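Local coordinates for tripeptidase (Staphylococcus aureus subsp. aureus, PDB 3RZA), which probably cleaves tripeptides as a metal-dependent peptidase of the M20 family, binding zinc and calcium ions, at residues V240-T244 against S272-R277. Numbering follows the deposited sequence. Where two conformers were deposited one is given.
With IPA (isopropyl alcohol), chain H.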
ATOM      1  N   VAL A 240       5.914 -11.380 -22.337  1.00 21.36           N
ATOM      2  CA  VAL A 240       6.216 -10.372 -23.362  1.00 22.11           C
ATOM      3  C   VAL A 240       6.525 -11.026 -24.729  1.00 23.41           C
ATOM      4  O   VAL A 240       6.009 -10.604 -25.758  1.00 23.29           O
ATOM      5  CB  VAL A 240       7.386  -9.441 -22.911  1.00 21.42           C
ATOM      6  CG1 VAL A 240       7.827  -8.505 -24.058  1.00 21.32           C
ATOM      7  CG2 VAL A 240       6.980  -8.643 -21.657  1.00 20.05           C
ATOM      8  N   ASP A 241       7.359 -12.056 -24.714  1.00 24.08           N
ATOM      9  CA  ASP A 241       7.528 -12.951 -25.871  1.00 24.53           C
ATOM     10  C   ASP A 241       7.900 -14.330 -25.360  1.00 25.56           C
ATOM     11  O   ASP A 241       7.853 -14.560 -24.133  1.00 24.89           O
ATOM     12  CB  ASP A 241       8.537 -12.366 -26.919  1.00 25.61           C
ATOM     13  CG  ASP A 241       9.996 -12.211 -26.393  1.00 28.12           C
ATOM     14  OD1 ASP A 241      10.534 -13.027 -25.587  1.00 27.68           O
ATOM     15  OD2 ASP A 241      10.653 -11.263 -26.874  1.00 35.11           O
ATOM     16  N   GLU A 242       8.274 -15.239 -26.272  1.00 26.38           N
ATOM     17  CA  GLU A 242       8.607 -16.630 -25.922  1.00 27.21           C
ATOM     18  C   GLU A 242       9.683 -16.782 -24.824  1.00 23.67           C
ATOM     19  O   GLU A 242       9.610 -17.718 -24.030  1.00 24.97           O
ATOM     20  CB  GLU A 242       9.027 -17.416 -27.190  1.00 28.86           C
ATOM     21  N   ILE A 243      10.646 -15.856 -24.763  1.00 20.57           N
ATOM     22  CA  ILE A 243      11.774 -15.946 -23.813  1.00 20.44           C
ATOM     23  C   ILE A 243      11.894 -14.736 -22.856  1.00 21.36           C
ATOM     24  O   ILE A 243      12.926 -14.582 -22.200  1.00 18.64           O
ATOM     25  CB  ILE A 243      13.144 -16.201 -24.564  1.00 21.33           C
ATOM     26  CG1 ILE A 243      13.464 -15.135 -25.618  1.00 21.49           C
ATOM     27  CG2 ILE A 243      13.164 -17.607 -25.176  1.00 23.51           C
ATOM     28  CD1 ILE A 243      14.941 -15.157 -26.055  1.00 22.43           C
ATOM     29  N   THR A 244      10.839 -13.919 -22.743  1.00 21.42           N
ATOM     30  CA  THR A 244      10.889 -12.672 -21.974  1.00 18.15           C
ATOM     31  C   THR A 244       9.595 -12.451 -21.158  1.00 17.46           C
ATOM     32  O   THR A 244       8.488 -12.581 -21.681  1.00 18.67           O
ATOM     33  CB  THR A 244      11.166 -11.417 -22.884  1.00 21.79           C
ATOM     34  OG1 THR A 244      12.327 -11.631 -23.698  1.00 17.64           O
ATOM     35  CG2 THR A 244      11.385 -10.147 -22.018  1.00 17.90           C
ATOM     36  N   SER A 272      14.724 -12.084 -19.166  1.00 18.04           N
ATOM     37  CA  SER A 272      14.864 -12.642 -20.515  1.00 19.16           C
ATOM     38  C   SER A 272      16.054 -13.551 -20.665  1.00 17.68           C
ATOM     39  O   SER A 272      17.076 -13.348 -20.002  1.00 17.60           O
ATOM     40  CB  SER A 272      14.982 -11.539 -21.567  1.00 18.99           C
ATOM     41  OG  SER A 272      14.892 -12.089 -22.861  1.00 19.06           O
ATOM     42  N   HIS A 273      15.936 -14.505 -21.590  1.00 17.70           N
ATOM     43  CA  HIS A 273      17.079 -15.359 -21.963  0.60 19.32           C
ATOM     44  C   HIS A 273      17.955 -14.735 -23.038  1.00 21.00           C
ATOM     45  O   HIS A 273      18.989 -15.315 -23.417  1.00 19.43           O
ATOM     46  CB  HIS A 273      16.609 -16.745 -22.355  0.60 18.40           C
ATOM     47  CG  HIS A 273      16.111 -17.532 -21.192  0.60 18.63           C
ATOM     48  ND1 HIS A 273      16.960 -18.219 -20.354  0.60 13.27           N
ATOM     49  CD2 HIS A 273      14.867 -17.678 -20.678  0.60 17.65           C
ATOM     50  CE1 HIS A 273      16.257 -18.760 -19.377  0.60 15.82           C
ATOM     51  NE2 HIS A 273      14.982 -18.479 -19.569  0.60 20.26           N
ATOM     52  N   ASP A 274      17.568 -13.547 -23.511  1.00 20.99           N
ATOM     53  CA  ASP A 274      18.356 -12.764 -24.472  1.00 23.37           C
ATOM     54  C   ASP A 274      18.784 -11.482 -23.703  1.00 22.63           C
ATOM     55  O   ASP A 274      17.912 -10.699 -23.281  1.00 20.87           O
ATOM     56  CB  ASP A 274      17.477 -12.458 -25.693  1.00 24.04           C
ATOM     57  CG  ASP A 274      18.202 -11.696 -26.798  1.00 30.11           C
ATOM     58  OD1 ASP A 274      19.102 -10.880 -26.530  1.00 23.49           O
ATOM     59  OD2 ASP A 274      17.794 -11.874 -27.965  1.00 40.52           O
ATOM     60  N   PRO A 275      20.104 -11.257 -23.522  1.00 23.52           N
ATOM     61  CA  PRO A 275      20.520 -10.042 -22.794  1.00 24.67           C
ATOM     62  C   PRO A 275      20.152  -8.704 -23.454  1.00 27.08           C
ATOM     63  O   PRO A 275      20.109  -7.692 -22.766  1.00 29.64           O
ATOM     64  CB  PRO A 275      22.052 -10.171 -22.685  1.00 25.23           C
ATOM     65  CG  PRO A 275      22.442 -11.386 -23.427  1.00 28.19           C
ATOM     66  CD  PRO A 275      21.252 -11.986 -24.096  1.00 25.51           C
ATOM     67  N   GLU A 276      19.886  -8.694 -24.755  1.00 25.90           N
ATOM     68  CA  GLU A 276      19.380  -7.493 -25.418  1.00 25.75           C
ATOM     69  C   GLU A 276      17.895  -7.287 -25.294  1.00 24.31           C
ATOM     70  O   GLU A 276      17.455  -6.134 -25.196  1.00 26.06           O
ATOM     71  CB  GLU A 276      19.770  -7.485 -26.900  1.00 26.63           C
ATOM     72  CG  GLU A 276      21.237  -7.388 -27.135  1.00 33.04           C
ATOM     73  CD  GLU A 276      21.881  -6.118 -26.559  1.00 37.55           C
ATOM     74  OE1 GLU A 276      21.211  -5.050 -26.507  1.00 33.56           O
ATOM     75  OE2 GLU A 276      23.069  -6.196 -26.159  1.00 41.82           O
ATOM     76  N   ARG A 277      17.108  -8.363 -25.376  1.00 21.83           N
ATOM     77  CA  ARG A 277      15.659  -8.256 -25.138  1.00 21.95           C
ATOM     78  C   ARG A 277      15.318  -7.818 -23.709  1.00 19.18           C
ATOM     79  O   ARG A 277      14.376  -7.070 -23.537  1.00 17.58           O
ATOM     80  CB  ARG A 277      14.916  -9.552 -25.460  1.00 22.84           C
ATOM     81  CG  ARG A 277      14.984  -9.908 -26.887  1.00 26.45           C
ATOM     82  CD  ARG A 277      14.060 -11.031 -27.247  1.00 32.35           C
ATOM     83  NE  ARG A 277      14.531 -11.760 -28.431  1.00 39.73           N
ATOM     84  CZ  ARG A 277      13.840 -12.693 -29.099  1.00 42.20           C
ATOM     85  NH1 ARG A 277      12.581 -13.017 -28.770  1.00 39.39           N
ATOM     86  NH2 ARG A 277      14.413 -13.299 -30.143  1.00 45.32           N
TER
HETATM   87  C1  IPA H 408      11.225 -16.226 -19.871  1.00 34.13           C
HETATM   88  C2  IPA H 408      11.965 -16.398 -18.546  1.00 37.39           C
HETATM   89  C3  IPA H 408      11.128 -15.825 -17.417  1.00 37.42           C
HETATM   90  O2  IPA H 408      12.150 -17.771 -18.289  1.00 37.98           O
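D241 reaches R277 with one carboxylate oxygen and braces its own turn with the other. D241 OD2 meets NH1 of R277 at 3.2 Å, a weak hydrogen bond within a salt bridge, near the guanidinium plane at its edge, with the two planes 87° apart. A chi1 of 64° turns the D241 carboxylate back toward its own type I beta turn, D241-T244, where OD1 accepts from I243 N, closing an Asx turn, and from OG1 of T244.

I243 lays its side chain over one guanidinium face of R277, CD1 standing 4.0 Å above its centre. The same methyl touches CB of D274. I243 O accepts from H273 N at 3.1 Å, in the carbonyl plane, with CA of S272 giving a CH...O contact to the same oxygen. T244 pairs with S272 as an antiparallel non-hydrogen-bonded bridge, and T244 OG1 lies 2.7 Å from OG of S272. That serine oxygen also takes the N-H of D274 in an ST turn, where strand 263-272 gives way to helix 275-295.

D274 N-caps this helix through OD1, while its OD2 meets NE of R277 at 3.3 Å from above the carboxylate plane. All this is packing within the smaller M20 domain, well apart from the metal sites. Two carboxylates and an isoleucine should limit the rotation of R277, though it is exposed, so water probably weakens the pairs.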